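Local coordinates for OTU domain-containing protein wMelOTU (Wolbachia pipientis wMel, PDB 6W9O) that probably acts as a bacterial effector that removes ubiquitin from conjugated proteins, as a cysteine protease of the OTU family, at residues E68-A72 with E73-N77; K85-K89 with W90-A94. All coordinates share one frame; numbering follows the deposited sequence.

Both contacts are local and lie where the chain enters a helix of the OTU domain. Contact 1 opens helix 72-84, and contact 2 opens helix 89-95, the next one along the chain. Their centres are 21 Å apart and they do not touch. Contact 1 is partly buried, with Val70 and Leu75 touching Tyr137 of helix 126-137. Contact 2 lies farther out, at the surface, though Phe91 is buried. The chemistry of the two starts differs. Thr71 caps its helix with a side-chain hydroxyl. Pro88 holds the same N-cap position in contact 2 but has no such group, and prolines packed on aromatic rings accompany that helix start.

Contact 1 (E68-A72 with E73-N77)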
# COMPACT_ATOMS: atom_id res chain seq x y z
N GLU A 68 3.25 -8.49 -11.19
CA GLU A 68 3.64 -9.39 -10.12
C GLU A 68 2.42 -9.71 -9.24
O GLU A 68 1.74 -8.79 -8.76
CB GLU A 68 4.74 -8.73 -9.29
CG GLU A 68 5.32 -9.75 -8.26
CD GLU A 68 6.73 -9.44 -7.77
OE1 GLU A 68 7.27 -8.34 -8.05
OE2 GLU A 68 7.28 -10.32 -7.07
N GLN A 69 2.12 -11.01 -9.09
CA GLN A 69 0.98 -11.48 -8.30
C GLN A 69 1.47 -11.91 -6.92
O GLN A 69 2.25 -12.86 -6.82
CB GLN A 69 0.33 -12.69 -8.98
CG GLN A 69 -0.47 -12.35 -10.19
CD GLN A 69 -1.08 -13.60 -10.85
OE1 GLN A 69 -0.53 -14.69 -10.77
NE2 GLN A 69 -2.19 -13.43 -11.53
N VAL A 70 0.94 -11.28 -5.89
CA VAL A 70 1.26 -11.60 -4.49
C VAL A 70 -0.08 -11.58 -3.76
O VAL A 70 -0.82 -10.61 -3.87
CB VAL A 70 2.18 -10.50 -3.90
CG1 VAL A 70 2.60 -10.83 -2.48
CG2 VAL A 70 3.47 -10.35 -4.73
N THR A 71 -0.37 -12.61 -2.95
CA THR A 71 -1.61 -12.56 -2.17
C THR A 71 -1.49 -11.56 -1.02
O THR A 71 -0.41 -11.15 -0.61
CB THR A 71 -1.94 -13.92 -1.57
OG1 THR A 71 -0.91 -14.27 -0.63
CG2 THR A 71 -2.08 -15.00 -2.66
N ALA A 72 -2.65 -11.17 -0.49
CA ALA A 72 -2.65 -10.29 0.66
C ALA A 72 -1.95 -10.95 1.85
O ALA A 72 -1.24 -10.26 2.63
CB ALA A 72 -4.10 -9.90 0.99
N GLU A 73 -2.12 -12.26 2.00
CA GLU A 73 -1.42 -12.97 3.08
C GLU A 73 0.08 -12.92 2.89
O GLU A 73 0.84 -12.77 3.86
CB GLU A 73 -1.91 -14.43 3.19
CG GLU A 73 -1.18 -15.20 4.25
CD GLU A 73 -1.64 -16.64 4.34
OE1 GLU A 73 -1.41 -17.26 5.40
OE2 GLU A 73 -2.22 -17.16 3.35
N LYS A 74 0.56 -13.09 1.64
CA LYS A 74 1.99 -13.02 1.40
C LYS A 74 2.53 -11.63 1.72
O LYS A 74 3.62 -11.52 2.27
CB LYS A 74 2.27 -13.39 -0.07
CG LYS A 74 3.75 -13.23 -0.51
CD LYS A 74 4.72 -14.08 0.25
CE LYS A 74 6.07 -14.15 -0.50
NZ LYS A 74 7.03 -14.98 0.28
N LEU A 75 1.76 -10.57 1.42
CA LEU A 75 2.21 -9.22 1.75
C LEU A 75 2.33 -9.03 3.27
O LEU A 75 3.31 -8.44 3.74
CB LEU A 75 1.28 -8.15 1.16
CG LEU A 75 1.30 -8.19 -0.37
CD1 LEU A 75 0.20 -7.26 -0.84
CD2 LEU A 75 2.65 -7.70 -0.94
N ARG A 76 1.39 -9.58 4.05
CA ARG A 76 1.55 -9.55 5.51
C ARG A 76 2.79 -10.33 5.92
O ARG A 76 3.56 -9.89 6.77
CB ARG A 76 0.31 -10.14 6.22
CG ARG A 76 -0.93 -9.24 6.12
CD ARG A 76 -2.09 -9.93 6.83
NE ARG A 76 -3.29 -9.07 6.87
CZ ARG A 76 -3.49 -8.10 7.76
NH1 ARG A 76 -2.57 -7.80 8.70
NH2 ARG A 76 -4.63 -7.40 7.70
N ASN A 77 3.03 -11.50 5.28
CA ASN A 77 4.23 -12.27 5.63
C ASN A 77 5.53 -11.52 5.30
O ASN A 77 6.52 -11.66 6.02
CB ASN A 77 4.21 -13.60 4.89
CG ASN A 77 5.21 -14.54 5.47
OD1 ASN A 77 5.04 -15.01 6.62
ND2 ASN A 77 6.26 -14.85 4.69
O HOH W 1 -0.78 -16.95 0.26
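Thr71 holds OG1 between its backbone N and its carbonyl carbon (chi1 64°), which turns the hydroxyl back over the first turn of helix 72-84, to the amide of Lys74. Val70 sets CG1 opposite its own backbone N (chi1 -177°), and this methyl reaches Lys74 and Leu75. Thr71 is the N-cap residue. Its OG1 accepts from Lys74 N at 3.0 Å, with an N-H...O angle of 157°. A water lies 2.8 Å from the same Thr71 OG1. That water also donates a weak bond to Glu73 OE2, so it links the cap to an acid of the first turn.

The backbone takes over from the cap. Leu75 N donates to Thr71 O at 3.0 Å. Arg76 N donates to Ala72 O at 3.1 Å. These are the first i to i+4 bonds of the helix.

On the apolar side, Val70 CG1 rests tightly on Lys74 CG at 3.3 Å. It also meets Leu75 CD2 at 3.5 Å, with the two side chains nearly at right angles. The methylene part of Lys74 therefore does the touching, while its amine leads away. Tyr137 of helix 126-137 packs on both Val70 and Leu75, and Phe55 of helix 53-66 packs on Ala72 and Leu75. Arg76 points its guanidinium elsewhere, to the carbonyls of Ile117 and Arg122 and the hydroxyl of Ser52.

The result is a helix start with a polar and an apolar half. The hydroxyl gives an acceptor to an amide of the first helical turn, the usual work of an N-cap. Glu73, an acid at the N-terminal end, would probably be favoured by the helix dipole. Val70 and Leu75, both buried, carry the apolar side.

Contact 2 (K85-K89 with W90-A94); sequences KNPPK and WFTNA
Pro88 and Trp90 lie side by side and point the same way. The proline CG approaches the pyrrole part of the indole obliquely, 3.5 Å from Trp90 NE1 and 3.6 Å from Trp90 CD1. Trp90 holds its ring between the backbone N and the carbonyl carbon (chi1 77°), which swings the indole back beside the proline just before the helix. Phe91 CB sits 3.9 Å above the indole plane, over its centre. Arg131 makes a cation-pi contact with the same indole.

Pro87 and Phe91 meet differently. Their side chains run at a slant to each other, with Pro87 CB 3.7 Å from Phe91 CD1. Two more rings, Phe82 and Tyr113, meet Phe91 edge-to-face. The phenyl group thus ties the start of helix 89-95 to helices 72-84, 105-116 and 126-137.

Pro88 is the N-cap residue of helix 89-95. It has no side-chain acceptor, but its carbonyl receives Phe91 N at 3.1 Å. The donor stands 38° out of the carbonyl plane, and the bond closes a short i to i+3 turn. Lys89 O then accepts from Asn93 N at 2.8 Å, an i to i+4 bond of the helix. The side chain of Asn93 folds near that carbonyl, while its OD1 accepts from Arg106. A water donates to Pro87 O and also lies 3.0 Å from Thr92 OG1, joining the loop to the first turn.

The helix start is therefore built from proline and aromatic contacts, backbone bonds and one water bridge. Pro87 and Pro88 have no amide hydrogen to donate and restrict the chain where it turns. The indole is held by Pro88, Phe91 CB and the cation of Arg131, so apolar packing and an electrostatic contact act on one ring.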
# COMPACT_ATOMS: atom_id res chain seq x y z
N LYS A 85 14.07 -9.74 10.46
CA LYS A 85 15.41 -9.76 9.86
C LYS A 85 16.16 -8.45 10.11
O LYS A 85 16.45 -7.69 9.17
CB LYS A 85 15.30 -10.03 8.33
CG LYS A 85 14.81 -11.46 8.03
CD LYS A 85 14.60 -11.66 6.52
CE LYS A 85 13.97 -13.02 6.22
NZ LYS A 85 13.77 -13.13 4.74
N ASN A 86 16.55 -8.24 11.37
CA ASN A 86 17.37 -7.07 11.77
C ASN A 86 16.80 -5.80 11.15
O ASN A 86 17.51 -5.16 10.36
CB ASN A 86 18.83 -7.28 11.34
CG ASN A 86 19.77 -6.21 11.85
OD1 ASN A 86 20.75 -5.88 11.18
ND2 ASN A 86 19.49 -5.67 13.02
N PRO A 87 15.56 -5.40 11.49
CA PRO A 87 14.95 -4.21 10.87
C PRO A 87 15.69 -2.94 11.26
O PRO A 87 16.22 -2.82 12.37
CB PRO A 87 13.51 -4.21 11.42
CG PRO A 87 13.61 -4.96 12.72
CD PRO A 87 14.66 -6.05 12.45
N PRO A 88 15.79 -2.00 10.33
CA PRO A 88 16.42 -0.70 10.62
C PRO A 88 15.57 0.12 11.59
O PRO A 88 14.40 -0.15 11.85
CB PRO A 88 16.46 -0.03 9.26
CG PRO A 88 15.34 -0.65 8.48
CD PRO A 88 15.31 -2.10 8.94
N LYS A 89 16.21 1.17 12.11
CA LYS A 89 15.68 1.91 13.25
C LYS A 89 14.39 2.64 12.92
O LYS A 89 13.59 2.88 13.83
CB LYS A 89 16.75 2.87 13.78
CG LYS A 89 17.83 2.13 14.54
CD LYS A 89 19.02 3.01 14.83
CE LYS A 89 20.09 2.26 15.64
NZ LYS A 89 21.18 3.14 16.18
N TRP A 90 14.16 3.03 11.67
CA TRP A 90 12.88 3.69 11.37
C TRP A 90 11.72 2.84 11.84
O TRP A 90 10.71 3.34 12.38
CB TRP A 90 12.74 4.06 9.88
CG TRP A 90 12.38 2.93 8.96
CD1 TRP A 90 13.25 2.23 8.14
CD2 TRP A 90 11.09 2.39 8.72
NE1 TRP A 90 12.58 1.28 7.47
CE2 TRP A 90 11.24 1.33 7.79
CE3 TRP A 90 9.82 2.65 9.26
CZ2 TRP A 90 10.14 0.57 7.33
CZ3 TRP A 90 8.74 1.89 8.83
CH2 TRP A 90 8.89 0.86 7.85
N PHE A 91 11.85 1.53 11.69
CA PHE A 91 10.73 0.63 11.93
C PHE A 91 10.50 0.47 13.40
O PHE A 91 9.36 0.62 13.87
CB PHE A 91 11.02 -0.73 11.25
CG PHE A 91 10.02 -1.79 11.60
CD1 PHE A 91 10.28 -2.75 12.58
CD2 PHE A 91 8.80 -1.76 10.97
CE1 PHE A 91 9.29 -3.72 12.89
CE2 PHE A 91 7.80 -2.73 11.26
CZ PHE A 91 8.06 -3.68 12.21
N THR A 92 11.55 0.15 14.15
CA THR A 92 11.38 0.02 15.59
C THR A 92 10.95 1.35 16.20
O THR A 92 10.14 1.37 17.13
CB THR A 92 12.65 -0.54 16.23
OG1 THR A 92 13.81 0.23 15.83
CG2 THR A 92 12.87 -1.96 15.79
N ASN A 93 11.44 2.47 15.64
CA ASN A 93 11.02 3.79 16.14
C ASN A 93 9.52 4.00 15.90
O ASN A 93 8.84 4.66 16.69
CB ASN A 93 11.77 4.91 15.41
CG ASN A 93 13.26 5.06 15.80
OD1 ASN A 93 13.73 4.50 16.78
ND2 ASN A 93 14.00 5.82 15.00
N ALA A 94 9.00 3.48 14.81
CA ALA A 94 7.63 3.80 14.42
C ALA A 94 6.64 3.01 15.26
O ALA A 94 5.52 3.49 15.51
CB ALA A 94 7.37 3.43 12.95
O HOH W 2 16.15 -1.34 14.84